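Local coordinates for protein glutathione S-transferase (PDB 4O7H) that probably conjugates the thiol of glutathione to electrophilic substrates, at residues S171-W181 with E206-Y217. Numbering follows the deposited sequence.
Sequences SLIDYAGDVPW and ETISPIRPPRHY
The ring of Y175 is sandwiched between P213, whose CB sits over its centre 3.7 Å above the plane, and CD1 of I208, which covers the opposite face nearer the rim. CG2 of I211 packs against Y175 CE1. With CG of Y175 anti to its backbone N (chi1 -163°), the ring leaves the last turn of helix 161-175 and carries its hydroxyl into the bend of 206-217, where Y175 OH donates to I211 O (2.8 Å) and accepts a nearly straight bond from I208 N (2.9 Å). One edge of Y175 meets the face of Y217 in a T-shaped stack, centroids 5.1 Å apart; the Y217 hydroxyl is itself bonded to L203 O and R14. The helix, part of the all-helical C-terminal domain of the glutathione S-transferase fold, ends in a Schellman motif at G177, and P214 lies against this end, its CG 4.0 Å from G177 CA. In the same last turn, D174 OD1 accepts two N-H groups from opposite faces of the carboxylate plane: H216 NE2 at 2.8 Å, on the syn side, and W181 NE1 at 2.9 Å, the two bonds probably favouring an ionised carboxylate. A water joins D174 OD2 to Y217 O, which K195 also binds.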
ATOM      1  N   SER A 171      -4.135  -2.917  17.463  1.00  9.32           N
ATOM      2  CA  SER A 171      -4.495  -2.006  18.547  1.00  9.53           C
ATOM      3  C   SER A 171      -5.850  -1.398  18.275  1.00  9.15           C
ATOM      4  O   SER A 171      -6.617  -1.093  19.225  1.00 10.10           O
ATOM      5  CB  SER A 171      -3.436  -0.944  18.794  1.00  9.08           C
ATOM      6  OG  SER A 171      -3.377   0.084  17.833  1.00  9.87           O
ATOM      7  N   LEU A 172      -6.158  -1.175  17.000  1.00 10.08           N
ATOM      8  CA  LEU A 172      -7.475  -0.590  16.671  1.00 10.46           C
ATOM      9  C   LEU A 172      -8.581  -1.649  16.774  1.00 10.61           C
ATOM     10  O   LEU A 172      -9.667  -1.340  17.288  1.00 11.16           O
ATOM     11  CB  LEU A 172      -7.467   0.041  15.294  1.00 11.57           C
ATOM     12  CG  LEU A 172      -6.835   1.417  15.355  1.00 12.17           C
ATOM     13  CD1 LEU A 172      -6.355   1.769  13.947  1.00 14.08           C
ATOM     14  CD2 LEU A 172      -7.835   2.422  15.923  1.00 13.42           C
ATOM     15  N   ILE A 173      -8.281  -2.893  16.412  1.00 11.09           N
ATOM     16  CA  ILE A 173      -9.233  -3.994  16.618  1.00 11.03           C
ATOM     17  C   ILE A 173      -9.466  -4.170  18.109  1.00 10.45           C
ATOM     18  O   ILE A 173     -10.600  -4.382  18.540  1.00 10.46           O
ATOM     19  CB  ILE A 173      -8.777  -5.327  15.987  1.00 12.32           C
ATOM     20  CG1 ILE A 173      -8.302  -5.127  14.517  1.00 12.54           C
ATOM     21  CG2 ILE A 173      -9.907  -6.345  16.021  1.00 12.42           C
ATOM     22  CD1 ILE A 173      -9.166  -4.187  13.688  1.00 13.01           C
ATOM     23  N   ASP A 174      -8.429  -3.972  18.890  1.00 10.11           N
ATOM     24  CA  ASP A 174      -8.530  -4.144  20.341  1.00 10.48           C
ATOM     25  C   ASP A 174      -9.303  -2.989  20.950  1.00 11.59           C
ATOM     26  O   ASP A 174     -10.111  -3.211  21.861  1.00 12.20           O
ATOM     27  CB  ASP A 174      -7.143  -4.274  20.948  1.00 10.94           C
ATOM     28  CG  ASP A 174      -7.124  -4.943  22.297  1.00 11.29           C
ATOM     29  OD1 ASP A 174      -7.829  -5.917  22.478  1.00 11.98           O
ATOM     30  OD2 ASP A 174      -6.291  -4.527  23.168  1.00 11.63           O
ATOM     31  N   TYR A 175      -9.106  -1.772  20.461  1.00 11.20           N
ATOM     32  CA  TYR A 175      -9.905  -0.631  20.905  1.00 12.30           C
ATOM     33  C   TYR A 175     -11.423  -0.885  20.710  1.00 13.78           C
ATOM     34  O   TYR A 175     -12.248  -0.486  21.570  1.00 14.39           O
ATOM     35  CB  TYR A 175      -9.431   0.635  20.171  1.00 12.77           C
ATOM     36  CG  TYR A 175      -9.882   1.903  20.825  1.00 13.96           C
ATOM     37  CD1 TYR A 175     -11.189   2.324  20.727  1.00 15.66           C
ATOM     38  CD2 TYR A 175      -8.985   2.662  21.554  1.00 15.44           C
ATOM     39  CE1 TYR A 175     -11.588   3.505  21.353  1.00 16.59           C
ATOM     40  CE2 TYR A 175      -9.369   3.836  22.193  1.00 16.20           C
ATOM     41  CZ  TYR A 175     -10.694   4.229  22.085  1.00 17.19           C
ATOM     42  OH  TYR A 175     -11.093   5.404  22.705  1.00 21.45           O
ATOM     43  N   ALA A 176     -11.779  -1.584  19.629  1.00 13.23           N
ATOM     44  CA  ALA A 176     -13.143  -1.976  19.334  1.00 14.41           C
ATOM     45  C   ALA A 176     -13.614  -3.196  20.107  1.00 16.35           C
ATOM     46  O   ALA A 176     -14.795  -3.548  20.036  1.00 18.77           O
ATOM     47  CB  ALA A 176     -13.308  -2.222  17.835  1.00 14.83           C
ATOM     48  N   GLY A 177     -12.694  -3.858  20.796  1.00 15.60           N
ATOM     49  CA  GLY A 177     -13.012  -5.036  21.616  1.00 15.81           C
ATOM     50  C   GLY A 177     -13.187  -6.329  20.833  1.00 16.25           C
ATOM     51  O   GLY A 177     -13.757  -7.299  21.342  1.00 18.32           O
ATOM     52  N   ASP A 178     -12.641  -6.429  19.630  1.00 15.66           N
ATOM     53  CA  ASP A 178     -12.906  -7.542  18.760  1.00 15.44           C
ATOM     54  C   ASP A 178     -11.742  -8.526  18.520  1.00 15.67           C
ATOM     55  O   ASP A 178     -11.819  -9.330  17.582  1.00 15.77           O
ATOM     56  CB  ASP A 178     -13.422  -6.994  17.407  1.00 16.80           C
ATOM     57  CG  ASP A 178     -14.854  -6.478  17.500  1.00 20.51           C
ATOM     58  OD1 ASP A 178     -15.660  -7.178  18.150  1.00 22.99           O
ATOM     59  OD2 ASP A 178     -15.141  -5.371  16.981  1.00 23.82           O
ATOM     60  N   VAL A 179     -10.677  -8.468  19.335  1.00 14.36           N
ATOM     61  CA  VAL A 179      -9.600  -9.433  19.171  1.00 13.59           C
ATOM     62  C   VAL A 179      -9.810 -10.653  20.066  1.00 13.47           C
ATOM     63  O   VAL A 179      -9.863 -10.503  21.286  1.00 14.21           O
ATOM     64  CB  VAL A 179      -8.221  -8.847  19.459  1.00 13.16           C
ATOM     65  CG1 VAL A 179      -7.183  -9.815  19.034  1.00 12.86           C
ATOM     66  CG2 VAL A 179      -8.013  -7.527  18.726  1.00 12.57           C
ATOM     67  N   PRO A 180      -9.859 -11.862  19.471  1.00 13.02           N
ATOM     68  CA  PRO A 180     -10.011 -13.115  20.244  1.00 14.46           C
ATOM     69  C   PRO A 180      -8.677 -13.613  20.766  1.00 13.78           C
ATOM     70  O   PRO A 180      -8.135 -14.663  20.351  1.00 13.95           O
ATOM     71  CB  PRO A 180     -10.636 -14.055  19.201  1.00 14.57           C
ATOM     72  CG  PRO A 180     -10.008 -13.622  17.923  1.00 14.40           C
ATOM     73  CD  PRO A 180      -9.897 -12.125  18.015  1.00 14.33           C
ATOM     74  N   TRP A 181      -8.094 -12.832  21.661  1.00 13.79           N
ATOM     75  CA  TRP A 181      -6.742 -13.056  22.117  1.00 14.21           C
ATOM     76  C   TRP A 181      -6.527 -14.470  22.672  1.00 15.69           C
ATOM     77  O   TRP A 181      -5.498 -15.098  22.420  1.00 15.70           O
ATOM     78  CB  TRP A 181      -6.336 -12.061  23.197  1.00 14.77           C
ATOM     79  CG  TRP A 181      -6.183 -10.640  22.756  1.00 13.05           C
ATOM     80  CD1 TRP A 181      -6.907  -9.592  23.165  1.00 13.76           C
ATOM     81  CD2 TRP A 181      -5.217 -10.126  21.816  1.00 13.24           C
ATOM     82  NE1 TRP A 181      -6.470  -8.436  22.548  1.00 14.11           N
ATOM     83  CE2 TRP A 181      -5.420  -8.732  21.736  1.00 12.80           C
ATOM     84  CE3 TRP A 181      -4.205 -10.703  21.073  1.00 12.28           C
ATOM     85  CZ2 TRP A 181      -4.668  -7.914  20.892  1.00 11.82           C
ATOM     86  CZ3 TRP A 181      -3.425  -9.880  20.246  1.00 13.22           C
ATOM     87  CH2 TRP A 181      -3.672  -8.501  20.182  1.00 12.38           C
ATOM     88  N   GLU A 206      -4.393   7.409  25.114  1.00 18.54           N
ATOM     89  CA  GLU A 206      -5.284   8.358  24.456  1.00 18.11           C
ATOM     90  C   GLU A 206      -6.612   7.674  24.087  1.00 19.76           C
ATOM     91  O   GLU A 206      -6.704   6.452  23.942  1.00 20.13           O
ATOM     92  CB  GLU A 206      -4.552   8.985  23.229  1.00 18.53           C
ATOM     93  CG  GLU A 206      -3.330   9.789  23.616  1.00 18.13           C
ATOM     94  CD  GLU A 206      -2.556  10.369  22.414  1.00 18.06           C
ATOM     95  OE1 GLU A 206      -3.113  10.306  21.290  1.00 19.96           O
ATOM     96  OE2 GLU A 206      -1.450  10.880  22.660  1.00 19.65           O
ATOM     97  N   THR A 207      -7.669   8.468  23.977  1.00 20.78           N
ATOM     98  CA  THR A 207      -8.974   7.956  23.622  1.00 21.94           C
ATOM     99  C   THR A 207      -9.509   8.694  22.401  1.00 22.29           C
ATOM    100  O   THR A 207      -9.045   9.762  22.047  1.00 24.35           O
ATOM    101  CB  THR A 207      -9.975   8.146  24.760  1.00 23.42           C
ATOM    102  OG1 THR A 207     -10.002   9.530  25.120  1.00 26.01           O
ATOM    103  CG2 THR A 207      -9.597   7.295  25.990  1.00 23.20           C
ATOM    104  N   ILE A 208     -10.483   8.072  21.766  1.00 24.07           N
ATOM    105  CA  ILE A 208     -11.156   8.642  20.654  1.00 26.15           C
ATOM    106  C   ILE A 208     -12.627   8.758  21.091  1.00 25.24           C
ATOM    107  O   ILE A 208     -13.350   7.768  21.166  1.00 23.79           O
ATOM    108  CB  ILE A 208     -10.994   7.741  19.425  1.00 29.15           C
ATOM    109  CG1 ILE A 208      -9.504   7.619  19.075  1.00 30.38           C
ATOM    110  CG2 ILE A 208     -11.772   8.311  18.260  1.00 29.51           C
ATOM    111  CD1 ILE A 208      -9.032   6.203  18.980  1.00 31.02           C
ATOM    112  N   SER A 209     -13.047   9.987  21.369  1.00 28.59           N
ATOM    113  CA  SER A 209     -14.423  10.251  21.777  1.00 31.36           C
ATOM    114  C   SER A 209     -15.392   9.870  20.658  1.00 30.32           C
ATOM    115  O   SER A 209     -15.119  10.118  19.482  1.00 28.87           O
ATOM    116  CB  SER A 209     -14.556  11.729  22.127  1.00 34.61           C
ATOM    117  OG  SER A 209     -15.907  12.035  22.430  1.00 42.10           O
ATOM    118  N   PRO A 210     -16.537   9.267  21.002  1.00 30.18           N
ATOM    119  CA  PRO A 210     -17.066   8.963  22.320  1.00 31.58           C
ATOM    120  C   PRO A 210     -16.916   7.483  22.682  1.00 32.22           C
ATOM    121  O   PRO A 210     -17.739   6.931  23.432  1.00 30.06           O
ATOM    122  CB  PRO A 210     -18.556   9.258  22.128  1.00 32.21           C
ATOM    123  CG  PRO A 210     -18.822   8.723  20.764  1.00 32.14           C
ATOM    124  CD  PRO A 210     -17.562   9.042  19.968  1.00 31.17           C
ATOM    125  N   ILE A 211     -15.928   6.807  22.099  1.00 27.66           N
ATOM    126  CA  ILE A 211     -15.835   5.375  22.321  1.00 25.38           C
ATOM    127  C   ILE A 211     -14.911   5.070  23.514  1.00 23.31           C
ATOM    128  O   ILE A 211     -13.790   5.566  23.597  1.00 22.65           O
ATOM    129  CB  ILE A 211     -15.337   4.621  21.071  1.00 25.20           C
ATOM    130  CG1 ILE A 211     -16.243   4.906  19.866  1.00 26.53           C
ATOM    131  CG2 ILE A 211     -15.302   3.133  21.334  1.00 24.51           C
ATOM    132  CD1 ILE A 211     -15.634   5.831  18.841  1.00 28.13           C
ATOM    133  N   ARG A 212     -15.418   4.307  24.468  1.00 23.90           N
ATOM    134  CA  ARG A 212     -14.622   3.927  25.635  1.00 23.73           C
ATOM    135  C   ARG A 212     -13.913   2.641  25.227  1.00 21.20           C
ATOM    136  O   ARG A 212     -14.574   1.754  24.735  1.00 19.37           O
ATOM    137  CB  ARG A 212     -15.557   3.666  26.830  1.00 24.99           C
ATOM    138  CG  ARG A 212     -16.278   4.925  27.315  1.00 28.13           C
ATOM    139  N   PRO A 213     -12.564   2.564  25.331  1.00 21.86           N
ATOM    140  CA  PRO A 213     -12.010   1.266  24.949  1.00 19.43           C
ATOM    141  C   PRO A 213     -12.323   0.241  26.035  1.00 17.92           C
ATOM    142  O   PRO A 213     -12.793   0.609  27.128  1.00 18.06           O
ATOM    143  CB  PRO A 213     -10.495   1.512  24.903  1.00 20.88           C
ATOM    144  CG  PRO A 213     -10.285   2.626  25.842  1.00 21.57           C
ATOM    145  CD  PRO A 213     -11.507   3.500  25.749  1.00 22.53           C
ATOM    146  N   PRO A 214     -12.094  -1.022  25.717  1.00 15.46           N
ATOM    147  CA  PRO A 214     -12.344  -2.057  26.708  1.00 15.20           C
ATOM    148  C   PRO A 214     -11.439  -1.972  27.895  1.00 13.82           C
ATOM    149  O   PRO A 214     -10.356  -1.370  27.835  1.00 13.73           O
ATOM    150  CB  PRO A 214     -12.112  -3.368  25.953  1.00 15.96           C
ATOM    151  CG  PRO A 214     -11.493  -3.016  24.693  1.00 17.71           C
ATOM    152  CD  PRO A 214     -11.703  -1.589  24.411  1.00 16.21           C
ATOM    153  N   ARG A 215     -11.862  -2.609  28.992  1.00 12.36           N
ATOM    154  CA  ARG A 215     -11.163  -2.446  30.247  1.00 13.22           C
ATOM    155  C   ARG A 215      -9.724  -2.990  30.207  1.00 12.45           C
ATOM    156  O   ARG A 215      -8.882  -2.490  30.919  1.00 14.18           O
ATOM    157  CB  ARG A 215     -11.971  -3.098  31.383  1.00 13.96           C
ATOM    158  CG  ARG A 215     -12.136  -4.610  31.374  1.00 15.61           C
ATOM    159  CD  ARG A 215     -13.081  -5.069  32.511  1.00 15.40           C
ATOM    160  NE  ARG A 215     -12.526  -4.709  33.805  1.00 14.30           N
ATOM    161  CZ  ARG A 215     -12.896  -3.680  34.604  1.00 14.60           C
ATOM    162  NH1 ARG A 215     -13.884  -2.877  34.340  1.00 15.27           N
ATOM    163  NH2 ARG A 215     -12.197  -3.427  35.730  1.00 13.78           N
ATOM    164  N   HIS A 216      -9.436  -3.967  29.347  1.00 12.40           N
ATOM    165  CA  HIS A 216      -8.092  -4.553  29.255  1.00 11.14           C
ATOM    166  C   HIS A 216      -7.174  -3.819  28.279  1.00 10.88           C
ATOM    167  O   HIS A 216      -5.991  -4.122  28.142  1.00 11.16           O
ATOM    168  CB  HIS A 216      -8.195  -5.983  28.772  1.00 11.39           C
ATOM    169  CG  HIS A 216      -8.581  -6.071  27.333  1.00 11.00           C
ATOM    170  ND1 HIS A 216      -9.887  -6.162  26.913  1.00 11.37           N
ATOM    171  CD2 HIS A 216      -7.821  -6.098  26.203  1.00 10.79           C
ATOM    172  CE1 HIS A 216      -9.925  -6.223  25.598  1.00 12.19           C
ATOM    173  NE2 HIS A 216      -8.684  -6.169  25.142  1.00 11.57           N
ATOM    174  N   TYR A 217      -7.737  -2.859  27.535  1.00 10.92           N
ATOM    175  CA  TYR A 217      -6.985  -2.214  26.437  1.00 11.63           C
ATOM    176  C   TYR A 217      -5.650  -1.637  26.872  1.00 11.99           C
ATOM    177  O   TYR A 217      -4.622  -1.842  26.204  1.00 11.93           O
ATOM    178  CB  TYR A 217      -7.881  -1.129  25.795  1.00 10.79           C
ATOM    179  CG  TYR A 217      -7.221  -0.372  24.677  1.00 10.07           C
ATOM    180  CD1 TYR A 217      -7.033  -0.950  23.421  1.00 10.64           C
ATOM    181  CD2 TYR A 217      -6.724   0.874  24.906  1.00  9.83           C
ATOM    182  CE1 TYR A 217      -6.417  -0.240  22.407  1.00 10.75           C
ATOM    183  CE2 TYR A 217      -6.142   1.593  23.902  1.00  9.84           C
ATOM    184  CZ  TYR A 217      -5.986   1.028  22.669  1.00 10.30           C
ATOM    185  OH  TYR A 217      -5.288   1.719  21.665  1.00 10.92           O
TER
HETATM  186  O   HOH W   1      -4.153  -2.794  23.276  1.00 11.88           O
HETATM  187  O   HOH W   2     -14.745  -0.388  22.486  1.00 22.24           O